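Local coordinates for protein redox-sensing transcriptional repressor Rex (Thermus thermophilus, PDB 2DT5) that probably modulates transcription in response to the cellular NADH/NAD(+) redox state, acting as a homodimeric DNA-binding repressor with a Rossmann-type NAD domain, at residues R16-L21 with E32-L37; L75-K80 with G102-L107; G82-G87 with E142-T147; E151-A156 with A172-E177. The protein carries 1 engineered substitution. All coordinates share one frame; numbering follows the deposited sequence.

Contact 1 of 4, residues R16-L21 with E32-L37. Engineered in segment 32-37: Gly-36 (natural residue Glu).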
# COMPACT_ATOMS: atom_id res chain seq x y z
N ARG B 16 10.87 1.54 -9.54
CA ARG B 16 11.16 2.58 -8.53
C ARG B 16 12.67 2.64 -8.35
O ARG B 16 13.27 3.71 -8.41
CB ARG B 16 10.51 2.27 -7.17
CG ARG B 16 8.99 2.22 -7.19
CD ARG B 16 8.44 3.27 -8.14
NE ARG B 16 7.00 3.18 -8.30
CZ ARG B 16 6.32 3.75 -9.28
NH1 ARG B 16 6.95 4.46 -10.21
NH2 ARG B 16 5.00 3.63 -9.32
N ILE B 17 13.27 1.47 -8.13
CA ILE B 17 14.71 1.35 -7.95
C ILE B 17 15.47 1.97 -9.13
O ILE B 17 16.40 2.75 -8.94
CB ILE B 17 15.10 -0.12 -7.84
CG1 ILE B 17 14.52 -0.69 -6.54
CG2 ILE B 17 16.61 -0.27 -7.91
CD1 ILE B 17 14.67 -2.19 -6.44
N LEU B 18 15.06 1.61 -10.35
CA LEU B 18 15.69 2.14 -11.55
C LEU B 18 15.54 3.65 -11.66
O LEU B 18 16.44 4.33 -12.15
CB LEU B 18 15.08 1.48 -12.81
CG LEU B 18 15.37 0.01 -13.09
CD1 LEU B 18 14.43 -0.52 -14.18
CD2 LEU B 18 16.85 -0.15 -13.51
N GLU B 19 14.39 4.17 -11.21
CA GLU B 19 14.14 5.60 -11.25
C GLU B 19 15.14 6.29 -10.33
O GLU B 19 15.63 7.37 -10.64
CB GLU B 19 12.72 5.94 -10.77
CG GLU B 19 11.59 5.38 -11.63
CD GLU B 19 10.22 5.60 -10.99
OE1 GLU B 19 10.05 5.25 -9.80
OE2 GLU B 19 9.31 6.10 -11.68
N GLU B 20 15.43 5.65 -9.19
CA GLU B 20 16.37 6.24 -8.25
C GLU B 20 17.82 5.98 -8.65
O GLU B 20 18.69 6.81 -8.41
CB GLU B 20 16.09 5.79 -6.80
CG GLU B 20 15.72 4.32 -6.60
CD GLU B 20 15.27 4.01 -5.15
OE1 GLU B 20 14.32 4.67 -4.66
OE2 GLU B 20 15.87 3.11 -4.51
N LEU B 21 18.09 4.84 -9.26
CA LEU B 21 19.44 4.56 -9.73
C LEU B 21 19.74 5.61 -10.80
O LEU B 21 20.84 6.15 -10.86
CB LEU B 21 19.54 3.16 -10.34
CG LEU B 21 19.75 2.00 -9.38
CD1 LEU B 21 19.77 0.69 -10.15
CD2 LEU B 21 21.08 2.18 -8.65
N GLU B 32 22.01 -8.66 -9.83
CA GLU B 32 22.44 -8.77 -8.45
C GLU B 32 22.18 -7.46 -7.71
O GLU B 32 21.62 -7.45 -6.62
CB GLU B 32 23.92 -9.15 -8.40
CG GLU B 32 24.39 -9.54 -7.01
CD GLU B 32 25.72 -10.26 -7.03
OE1 GLU B 32 25.75 -11.42 -7.51
OE2 GLU B 32 26.72 -9.67 -6.57
N GLN B 33 22.58 -6.35 -8.32
CA GLN B 33 22.35 -5.06 -7.70
C GLN B 33 20.85 -4.81 -7.56
O GLN B 33 20.39 -4.33 -6.52
CB GLN B 33 22.98 -3.95 -8.53
CG GLN B 33 22.61 -2.56 -8.07
CD GLN B 33 23.12 -1.49 -9.01
OE1 GLN B 33 22.97 -0.30 -8.75
NE2 GLN B 33 23.74 -1.91 -10.11
N LEU B 34 20.09 -5.11 -8.62
CA LEU B 34 18.63 -4.93 -8.59
C LEU B 34 18.02 -5.85 -7.53
O LEU B 34 17.19 -5.43 -6.73
CB LEU B 34 18.03 -5.26 -9.96
CG LEU B 34 17.37 -4.13 -10.76
CD1 LEU B 34 18.20 -2.87 -10.70
CD2 LEU B 34 17.19 -4.58 -12.20
N GLY B 35 18.45 -7.10 -7.51
CA GLY B 35 17.92 -8.05 -6.56
C GLY B 35 18.11 -7.60 -5.13
O GLY B 35 17.24 -7.81 -4.28
N GLY B 36 19.26 -6.98 -4.87
CA GLY B 36 19.57 -6.51 -3.53
C GLY B 36 18.68 -5.34 -3.15
O GLY B 36 18.06 -5.35 -2.10
N LEU B 37 18.62 -4.34 -4.02
CA LEU B 37 17.80 -3.18 -3.75
C LEU B 37 16.31 -3.50 -3.62
O LEU B 37 15.59 -2.79 -2.94
CB LEU B 37 17.99 -2.14 -4.85
CG LEU B 37 19.42 -1.61 -5.01
CD1 LEU B 37 19.46 -0.56 -6.12
CD2 LEU B 37 19.89 -1.01 -3.68

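Contact 2 of 4, residues L75-K80 with G102-L107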
# COMPACT_ATOMS: atom_id res chain seq x y z
N LEU B 75 4.20 -2.24 -18.14
CA LEU B 75 3.23 -1.87 -17.12
C LEU B 75 2.11 -0.98 -17.63
O LEU B 75 1.12 -0.76 -16.93
CB LEU B 75 3.97 -1.22 -15.93
CG LEU B 75 4.92 -2.19 -15.20
CD1 LEU B 75 5.82 -1.43 -14.21
CD2 LEU B 75 4.12 -3.26 -14.47
N GLY B 76 2.26 -0.47 -18.86
CA GLY B 76 1.26 0.40 -19.44
C GLY B 76 1.42 1.84 -19.01
O GLY B 76 0.49 2.64 -19.12
N LEU B 77 2.60 2.19 -18.52
CA LEU B 77 2.85 3.55 -18.06
C LEU B 77 3.20 4.52 -19.19
O LEU B 77 3.14 5.75 -19.02
CB LEU B 77 3.94 3.53 -17.00
CG LEU B 77 3.52 2.74 -15.75
CD1 LEU B 77 4.73 2.49 -14.84
CD2 LEU B 77 2.44 3.51 -15.00
N ASN B 78 3.57 4.00 -20.36
CA ASN B 78 3.90 4.88 -21.46
C ASN B 78 2.62 5.28 -22.18
O ASN B 78 2.63 5.83 -23.26
CB ASN B 78 4.89 4.21 -22.42
CG ASN B 78 4.39 2.88 -22.94
OD1 ASN B 78 3.57 2.22 -22.30
ND2 ASN B 78 4.89 2.47 -24.10
N ARG B 79 1.50 4.98 -21.54
CA ARG B 79 0.19 5.33 -22.07
C ARG B 79 -0.36 6.43 -21.16
O ARG B 79 0.17 6.64 -20.08
CB ARG B 79 -0.75 4.12 -22.01
CG ARG B 79 -0.41 2.99 -22.95
CD ARG B 79 -1.14 1.74 -22.53
NE ARG B 79 -1.04 0.66 -23.52
CZ ARG B 79 -1.78 0.59 -24.62
NH1 ARG B 79 -2.68 1.53 -24.89
NH2 ARG B 79 -1.64 -0.44 -25.45
N LYS B 80 -1.39 7.15 -21.60
CA LYS B 80 -1.99 8.17 -20.76
C LYS B 80 -3.40 7.66 -20.45
O LYS B 80 -4.26 7.68 -21.32
CB LYS B 80 -2.06 9.52 -21.47
CG LYS B 80 -2.66 10.63 -20.59
CD LYS B 80 -2.87 11.94 -21.35
CE LYS B 80 -1.55 12.58 -21.77
NZ LYS B 80 -0.70 12.95 -20.59
N GLY B 102 1.33 11.83 -11.97
CA GLY B 102 2.25 11.72 -13.09
C GLY B 102 1.57 11.80 -14.44
O GLY B 102 0.35 11.99 -14.53
N GLU B 103 2.35 11.64 -15.51
CA GLU B 103 1.82 11.70 -16.86
C GLU B 103 0.98 10.50 -17.28
O GLU B 103 0.12 10.63 -18.13
CB GLU B 103 2.96 11.87 -17.88
CG GLU B 103 3.57 13.25 -17.87
CD GLU B 103 4.18 13.62 -19.22
OE1 GLU B 103 4.81 14.70 -19.29
OE2 GLU B 103 4.02 12.85 -20.20
N SER B 104 1.23 9.35 -16.67
CA SER B 104 0.50 8.13 -17.01
C SER B 104 -0.98 8.12 -16.64
O SER B 104 -1.78 7.45 -17.30
CB SER B 104 1.17 6.94 -16.34
OG SER B 104 2.55 6.90 -16.64
N PHE B 105 -1.34 8.86 -15.60
CA PHE B 105 -2.73 8.88 -15.12
C PHE B 105 -3.27 10.29 -15.07
O PHE B 105 -2.76 11.14 -14.35
CB PHE B 105 -2.79 8.25 -13.74
CG PHE B 105 -2.15 6.91 -13.67
CD1 PHE B 105 -0.92 6.74 -13.04
CD2 PHE B 105 -2.75 5.81 -14.29
CE1 PHE B 105 -0.30 5.51 -13.02
CE2 PHE B 105 -2.13 4.56 -14.27
CZ PHE B 105 -0.91 4.41 -13.64
N GLU B 106 -4.34 10.54 -15.82
CA GLU B 106 -4.92 11.87 -15.88
C GLU B 106 -6.38 11.84 -15.47
O GLU B 106 -7.18 11.15 -16.08
CB GLU B 106 -4.79 12.39 -17.31
CG GLU B 106 -5.15 13.83 -17.50
CD GLU B 106 -5.36 14.19 -18.96
OE1 GLU B 106 -5.36 15.39 -19.29
OE2 GLU B 106 -5.54 13.26 -19.78
N LEU B 107 -6.71 12.61 -14.43
CA LEU B 107 -8.07 12.70 -13.90
C LEU B 107 -8.97 13.46 -14.88
O LEU B 107 -8.66 14.61 -15.24
CB LEU B 107 -8.05 13.41 -12.55
CG LEU B 107 -7.40 12.65 -11.38
CD1 LEU B 107 -7.04 13.61 -10.28
CD2 LEU B 107 -8.36 11.59 -10.86

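Contact 3 of 4, residues G82-G87 with E142-T147. With NAD (nicotinamide-adenine-dinucleotide), chain L.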
# COMPACT_ATOMS: atom_id res chain seq x y z
N GLY B 82 -7.13 7.64 -18.63
CA GLY B 82 -8.10 8.60 -18.13
C GLY B 82 -8.72 8.07 -16.84
O GLY B 82 -9.22 6.94 -16.81
N LEU B 83 -8.69 8.86 -15.77
CA LEU B 83 -9.26 8.42 -14.50
C LEU B 83 -10.41 9.30 -14.04
O LEU B 83 -10.63 10.40 -14.56
CB LEU B 83 -8.23 8.41 -13.34
CG LEU B 83 -6.77 7.97 -13.51
CD1 LEU B 83 -6.11 7.90 -12.14
CD2 LEU B 83 -6.68 6.64 -14.23
N CYS B 84 -11.14 8.84 -13.07
CA CYS B 84 -12.21 9.62 -12.48
C CYS B 84 -12.27 9.23 -11.02
O CYS B 84 -11.78 8.17 -10.61
CB CYS B 84 -13.54 9.35 -13.17
SG CYS B 84 -14.25 7.70 -12.84
N ILE B 85 -12.89 10.08 -10.22
CA ILE B 85 -13.05 9.80 -8.82
C ILE B 85 -14.56 9.75 -8.62
O ILE B 85 -15.29 10.65 -9.08
CB ILE B 85 -12.45 10.91 -7.94
CG1 ILE B 85 -10.93 10.97 -8.13
CG2 ILE B 85 -12.80 10.64 -6.49
CD1 ILE B 85 -10.25 12.20 -7.50
N VAL B 86 -15.04 8.69 -7.98
CA VAL B 86 -16.46 8.56 -7.69
C VAL B 86 -16.60 8.63 -6.18
O VAL B 86 -16.19 7.72 -5.47
CB VAL B 86 -17.02 7.23 -8.23
CG1 VAL B 86 -18.46 7.01 -7.71
CG2 VAL B 86 -17.02 7.26 -9.77
N GLY B 87 -17.19 9.71 -5.69
CA GLY B 87 -17.33 9.88 -4.26
C GLY B 87 -16.37 11.00 -3.87
O GLY B 87 -15.26 10.75 -3.41
N GLU B 142 -10.93 5.17 -18.31
CA GLU B 142 -10.78 3.73 -18.16
C GLU B 142 -10.72 3.24 -16.72
O GLU B 142 -11.17 2.13 -16.42
CB GLU B 142 -9.52 3.24 -18.88
CG GLU B 142 -9.47 3.46 -20.39
CD GLU B 142 -9.16 4.89 -20.79
OE1 GLU B 142 -8.38 5.57 -20.08
OE2 GLU B 142 -9.67 5.35 -21.83
N ILE B 143 -10.17 4.06 -15.82
CA ILE B 143 -10.01 3.68 -14.42
C ILE B 143 -10.78 4.58 -13.44
O ILE B 143 -10.74 5.80 -13.55
CB ILE B 143 -8.50 3.71 -14.05
CG1 ILE B 143 -7.76 2.64 -14.88
CG2 ILE B 143 -8.29 3.52 -12.54
CD1 ILE B 143 -6.25 2.59 -14.67
N ALA B 144 -11.47 3.98 -12.48
CA ALA B 144 -12.21 4.78 -11.52
C ALA B 144 -11.68 4.58 -10.11
O ALA B 144 -11.42 3.45 -9.70
CB ALA B 144 -13.71 4.41 -11.57
N LEU B 145 -11.51 5.68 -9.38
CA LEU B 145 -11.07 5.63 -7.98
C LEU B 145 -12.36 5.68 -7.16
O LEU B 145 -13.06 6.71 -7.13
CB LEU B 145 -10.15 6.83 -7.65
CG LEU B 145 -8.66 6.67 -8.01
CD1 LEU B 145 -8.51 6.26 -9.45
CD2 LEU B 145 -7.90 7.99 -7.75
N LEU B 146 -12.69 4.57 -6.51
CA LEU B 146 -13.92 4.47 -5.75
C LEU B 146 -13.72 4.85 -4.30
O LEU B 146 -13.15 4.10 -3.53
CB LEU B 146 -14.49 3.05 -5.82
CG LEU B 146 -15.94 2.91 -5.32
CD1 LEU B 146 -16.83 3.94 -6.02
CD2 LEU B 146 -16.44 1.49 -5.59
N THR B 147 -14.24 6.02 -3.93
CA THR B 147 -14.12 6.53 -2.58
C THR B 147 -15.48 6.91 -1.98
O THR B 147 -15.66 8.02 -1.48
CB THR B 147 -13.17 7.76 -2.57
OG1 THR B 147 -13.56 8.65 -3.62
CG2 THR B 147 -11.72 7.31 -2.85
PA NAD L . -17.18 10.86 3.12
O1A NAD L . -16.45 12.10 3.52
O2A NAD L . -18.44 10.47 3.84
O5B NAD L . -17.44 11.01 1.59
C5B NAD L . -18.14 10.01 0.81
C4B NAD L . -18.68 10.73 -0.40
O4B NAD L . -19.36 9.68 -1.17
C3B NAD L . -19.83 11.79 -0.14
O3B NAD L . -19.45 13.07 -0.73
C2B NAD L . -21.08 11.20 -0.78
O2B NAD L . -22.03 12.08 -1.26
C1B NAD L . -20.43 10.31 -1.83
N9A NAD L . -21.27 9.23 -2.29
C8A NAD L . -22.12 8.33 -1.64
N7A NAD L . -22.70 7.48 -2.47
C5A NAD L . -22.27 7.78 -3.71
C6A NAD L . -22.55 7.20 -5.04
N6A NAD L . -23.37 6.19 -5.21
N1A NAD L . -21.87 7.82 -6.10
C2A NAD L . -21.02 8.86 -5.99
N3A NAD L . -20.73 9.44 -4.74
C4A NAD L . -21.38 8.87 -3.64
O3 NAD L . -16.18 9.61 3.23
PN NAD L . -14.54 9.53 3.31
O1N NAD L . -14.11 9.72 4.71
O2N NAD L . -14.03 10.45 2.26
O5D NAD L . -14.32 7.97 2.94
C5D NAD L . -14.65 7.48 1.60
C4D NAD L . -14.35 6.03 1.52
O4D NAD L . -12.88 5.82 1.77
C3D NAD L . -15.06 5.15 2.63
O3D NAD L . -15.46 3.88 2.07
C2D NAD L . -13.94 4.94 3.64
O2D NAD L . -14.14 3.90 4.53
C1D NAD L . -12.71 4.75 2.68
N1N NAD L . -11.44 4.79 3.44
C2N NAD L . -10.40 3.98 2.91
C3N NAD L . -9.12 4.14 3.23
C7N NAD L . -8.09 3.22 2.65
O7N NAD L . -6.94 3.24 3.16
N7N NAD L . -8.44 2.38 1.66
C4N NAD L . -8.68 5.25 4.18
C5N NAD L . -9.63 6.42 4.04
C6N NAD L . -11.00 6.09 4.00

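Contact 4 of 4, residues E151-A156 with A172-E177. With NAD (nicotinamide-adenine-dinucleotide), chain L.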
# COMPACT_ATOMS: atom_id res chain seq x y z
N GLU B 151 -21.19 1.13 2.51
CA GLU B 151 -22.57 0.83 2.21
C GLU B 151 -22.99 1.14 0.78
O GLU B 151 -23.87 0.49 0.24
CB GLU B 151 -23.49 1.55 3.20
CG GLU B 151 -23.42 1.05 4.65
CD GLU B 151 -22.05 1.24 5.31
OE1 GLU B 151 -21.47 2.36 5.22
OE2 GLU B 151 -21.56 0.28 5.95
N ALA B 152 -22.36 2.12 0.16
CA ALA B 152 -22.74 2.48 -1.20
C ALA B 152 -21.81 1.95 -2.28
O ALA B 152 -22.09 2.10 -3.46
CB ALA B 152 -22.84 4.01 -1.33
N ALA B 153 -20.72 1.30 -1.87
CA ALA B 153 -19.68 0.81 -2.81
C ALA B 153 -20.11 -0.10 -3.98
O ALA B 153 -19.87 0.23 -5.14
CB ALA B 153 -18.58 0.11 -2.01
N GLN B 154 -20.74 -1.23 -3.66
CA GLN B 154 -21.14 -2.18 -4.68
C GLN B 154 -22.02 -1.56 -5.75
O GLN B 154 -21.80 -1.78 -6.94
CB GLN B 154 -21.87 -3.37 -4.03
CG GLN B 154 -22.31 -4.45 -5.01
CD GLN B 154 -21.15 -5.04 -5.78
OE1 GLN B 154 -20.24 -5.61 -5.18
NE2 GLN B 154 -20.99 -5.03 -7.08
N LYS B 155 -23.03 -0.80 -5.34
CA LYS B 155 -23.91 -0.20 -6.32
C LYS B 155 -23.19 0.86 -7.15
O LYS B 155 -23.49 1.07 -8.33
CB LYS B 155 -25.16 0.40 -5.64
CG LYS B 155 -26.15 0.99 -6.63
CD LYS B 155 -26.37 0.05 -7.83
CE LYS B 155 -26.63 0.82 -9.12
NZ LYS B 155 -26.59 -0.06 -10.33
N ALA B 156 -22.22 1.55 -6.53
CA ALA B 156 -21.46 2.54 -7.27
C ALA B 156 -20.66 1.78 -8.33
O ALA B 156 -20.56 2.20 -9.50
CB ALA B 156 -20.52 3.32 -6.33
N ALA B 172 -12.93 1.71 -0.74
CA ALA B 172 -13.95 1.30 0.24
C ALA B 172 -13.57 -0.04 0.87
O ALA B 172 -13.14 -0.97 0.19
CB ALA B 172 -15.31 1.19 -0.44
N PRO B 173 -13.72 -0.15 2.20
CA PRO B 173 -13.38 -1.40 2.90
C PRO B 173 -14.40 -2.49 2.65
O PRO B 173 -15.11 -2.88 3.57
CB PRO B 173 -13.35 -0.97 4.37
CG PRO B 173 -14.47 0.05 4.41
CD PRO B 173 -14.23 0.86 3.14
N VAL B 174 -14.48 -2.96 1.41
CA VAL B 174 -15.43 -4.01 1.06
C VAL B 174 -14.99 -4.68 -0.25
O VAL B 174 -14.32 -4.06 -1.09
CB VAL B 174 -16.83 -3.42 0.86
CG1 VAL B 174 -16.86 -2.54 -0.39
CG2 VAL B 174 -17.86 -4.56 0.76
N VAL B 175 -15.34 -5.95 -0.42
CA VAL B 175 -14.97 -6.65 -1.63
C VAL B 175 -16.08 -6.46 -2.65
O VAL B 175 -17.23 -6.78 -2.39
CB VAL B 175 -14.78 -8.14 -1.38
CG1 VAL B 175 -14.24 -8.81 -2.63
CG2 VAL B 175 -13.83 -8.34 -0.21
N LEU B 176 -15.71 -5.92 -3.81
CA LEU B 176 -16.68 -5.66 -4.86
C LEU B 176 -16.98 -6.88 -5.70
O LEU B 176 -16.18 -7.81 -5.79
CB LEU B 176 -16.16 -4.54 -5.77
CG LEU B 176 -15.75 -3.23 -5.08
CD1 LEU B 176 -15.22 -2.27 -6.13
CD2 LEU B 176 -16.92 -2.60 -4.33
N GLU B 177 -18.15 -6.85 -6.32
CA GLU B 177 -18.64 -7.89 -7.21
C GLU B 177 -18.65 -7.25 -8.57
O GLU B 177 -19.45 -6.34 -8.82
CB GLU B 177 -20.07 -8.28 -6.83
CG GLU B 177 -20.19 -9.01 -5.52
CD GLU B 177 -19.58 -10.39 -5.59
OE1 GLU B 177 -18.34 -10.48 -5.70
OE2 GLU B 177 -20.34 -11.38 -5.55
PA NAD L . -17.18 10.86 3.12
O1A NAD L . -16.45 12.10 3.52
O2A NAD L . -18.44 10.47 3.84
O5B NAD L . -17.44 11.01 1.59
C5B NAD L . -18.14 10.01 0.81
C4B NAD L . -18.68 10.73 -0.40
O4B NAD L . -19.36 9.68 -1.17
C3B NAD L . -19.83 11.79 -0.14
O3B NAD L . -19.45 13.07 -0.73
C2B NAD L . -21.08 11.20 -0.78
O2B NAD L . -22.03 12.08 -1.26
C1B NAD L . -20.43 10.31 -1.83
N9A NAD L . -21.27 9.23 -2.29
C8A NAD L . -22.12 8.33 -1.64
N7A NAD L . -22.70 7.48 -2.47
C5A NAD L . -22.27 7.78 -3.71
C6A NAD L . -22.55 7.20 -5.04
N6A NAD L . -23.37 6.19 -5.21
N1A NAD L . -21.87 7.82 -6.10
C2A NAD L . -21.02 8.86 -5.99
N3A NAD L . -20.73 9.44 -4.74
C4A NAD L . -21.38 8.87 -3.64
O3 NAD L . -16.18 9.61 3.23
PN NAD L . -14.54 9.53 3.31
O1N NAD L . -14.11 9.72 4.71
O2N NAD L . -14.03 10.45 2.26
O5D NAD L . -14.32 7.97 2.94
C5D NAD L . -14.65 7.48 1.60
C4D NAD L . -14.35 6.03 1.52
O4D NAD L . -12.88 5.82 1.77
C3D NAD L . -15.06 5.15 2.63
O3D NAD L . -15.46 3.88 2.07
C2D NAD L . -13.94 4.94 3.64
O2D NAD L . -14.14 3.90 4.53
C1D NAD L . -12.71 4.75 2.68
N1N NAD L . -11.44 4.79 3.44
C2N NAD L . -10.40 3.98 2.91
C3N NAD L . -9.12 4.14 3.23
C7N NAD L . -8.09 3.22 2.65
O7N NAD L . -6.94 3.24 3.16
N7N NAD L . -8.44 2.38 1.66
C4N NAD L . -8.68 5.25 4.18
C5N NAD L . -9.63 6.42 4.04
C6N NAD L . -11.00 6.09 4.00

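Contact 1 of 4, residues R16-L21 with E32-L37
The axes of segments 16-21 and 32-37, on helices 7-23 and 31-37, run at 113° to each other and come within 10.6 Å. The apolar contacts come first. Leu-37 slants across Ile-17, and its CD1 lies 3.4 Å from Ile-17 CG2, closer than usual van der Waals contact. The other arm of the isoleucine runs on past the side chain, so that Ile-17 CD1 rests 3.5 Å from the backbone carbon C of Leu-37. Leu-34 offers a single methyl to three partners: its CD1 is 3.9 Å from Leu-21 CD1 and also touches Ile-17 CG2, while Leu-18 CD2 meets it from a chain crossing at about a right angle. Leu-21 CD2 and Leu-37 CD1 meet tip to tip at 4.1 Å.

One polar group joins this surface. Gln-33 leaves its helix with CG anti to the backbone N (chi1 171°) and stays extended, which sets OE1 3.1 Å from Leu-21 CD2, oxygen against methyl. The charged pair belongs to one helix alone, Arg-16 NH1 bridging weakly to Glu-19. Both segments and Thr-29, which Leu-18 and Leu-34 touch, lie in the predicted helix-turn-helix region; Leu-67 of helix 64-75 packs against it. Since hydrocarbon makes nearly all of the contact, the fit of leucine and isoleucine branches probably does more than directional bonding to set how the two segments lie.

Contact 2 of 4, residues L75-K80 with G102-L107
The Phe-105 ring carries Ser-104 CB on one face, 3.8 Å above the plane and offset toward the rim, while Leu-77 CD2 approaches its tip obliquely, 3.7 Å from CZ. The carboxylate of Glu-106, on an extended chain, has its OE2 3.4 Å from Lys-80 CD; its charge is paired with Arg-108. The strongest bond of the contact is made by Ser-104. With OG anti to its own carbonyl carbon (chi1 -52°), the hydroxyl donates to Leu-77 O over 2.7 Å, lying in the carbonyl plane on a lone pair. Two CA-H...O contacts follow, Ser-104 CA to Arg-79 O at 3.4 Å and Lys-80 CA to Ser-104 O at 3.5 Å. Lys-80 bends at chi3 and chi4, bringing NZ back to a weak bond with Glu-103 O.

Leu-193 and Thr-194 of the second subunit pack on Phe-105 and Leu-77 respectively. Upstream, Gly-76 closes helix 64-75 in a Schellman motif with positive phi. Downstream, Trp-81 makes backbone hydrogen bonds with Ser-104 and Glu-106. The contact thus leads into the parallel pairing of strands 81-86 and 105-112, the first beta-alpha-beta unit of a Rossmann fold, with helix 90-96 on the crossover.

Contact 3 of 4, residues G82-G87 with E142-T147
Gly-82 is held at both polar atoms by one neighbour, an unusual start for a parallel strand pair. Its N donates to Glu-142 OE1 over 2.8 Å, and its O accepts from two successive amides: Ile-143 N nearly along the C=O axis, and Glu-142 N from 25° above the carbonyl plane. A bend at chi2 (77°) folds the Glu-142 carboxylate back to make this possible. An alanine here would remove the acceptor of Gly-82 N and would probably loosen the start of the pairing.

Beyond it the strands bond regularly, as in Leu-145 N to Cys-84 O at 2.8 Å. Leu-83 and Ile-143 lie side by side, with Leu-83 CD2 tight against Ile-143 CB at 3.5 Å; together with Ile-85 and Leu-145 they form one face, reached by helix 90-96 and the second subunit. On the other face Cys-84 SG touches Ala-144 CB at 3.6 Å, and Val-86 and Leu-146 meet helix 150-163.

At the far end Thr-147 OG1 donates to Gly-87 O over 2.7 Å on a lone pair. A CB on Gly-87 would clash with Thr-147 O. NAD lies just beyond, its N3A 3.5 Å from Gly-87 CA and its C5D 3.3 Å from Thr-147 O. Alternate amides and carbonyls of 82-86 are thus used here and the others go to strand 105-112, leaving apolar faces for helices and a glycine at the strand's C-terminal end, which the dinucleotide approaches closely.

Contact 4 of 4, residues E151-A156 with A172-E177
Gln-154 pairs its side-chain amide with the backbone of Glu-177 at both ends. OE1 of Gln-154 accepts from Glu-177 N over 2.7 Å on a lone pair, and NE2 of Gln-154 returns a bond of the same 2.7 Å to Glu-177 O, which lies only 11° out of the amide plane. The chain leaves with CG anti to the backbone N and bends at chi2 (59°) to turn the amide toward the loop. Asp-158, one turn along the helix, accepts from NE2 too and, with the two bonds to Glu-177, probably fixes the rotation of the amide. An alanine here would lose both bonds to Glu-177 and the one to Asp-158, and would probably let the loop around Glu-177 move away from helix 150-163.

Beside this pair, Ala-153 CB is met by three loop side chains, nearest Val-174 CG1 at 3.6 Å, then Ala-172 CB at 3.8 Å and Leu-176 CD2 at 3.9 Å. Pro-173 centres an inverse gamma turn, closed by Val-174 N to Ala-172 O. The turn presents Pro-173 CD 3.3 Å from O2D of NAD, and Tyr-98 of the second subunit packs on the same proline. Ala-152 CB lies 3.7 Å from the adenine N7A, so helix and loop together border the NAD pocket of the Rossmann fold.

Contact 3 is the most thoroughly buried, a strand pair in the middle of the Rossmann sheet bonded through its backbone. Contact 2 touches it, since strand 105-112 lies beside 81-86, but is only partly buried and mixes one strong hydroxyl bond with weak and CA-H...O contacts. Contact 4 meets contact 3 on a face of the sheet, where Leu-146 packs on Ala-156 and Leu-176; both touch NAD, and the loop of contact 4 is held to its helix by side-chain amide bonds at the partly exposed rim. Contact 1 stands apart in the N-terminal DNA-binding region, its centre about 31 Å from that of contact 3, mostly buried and, fittingly, almost wholly apolar.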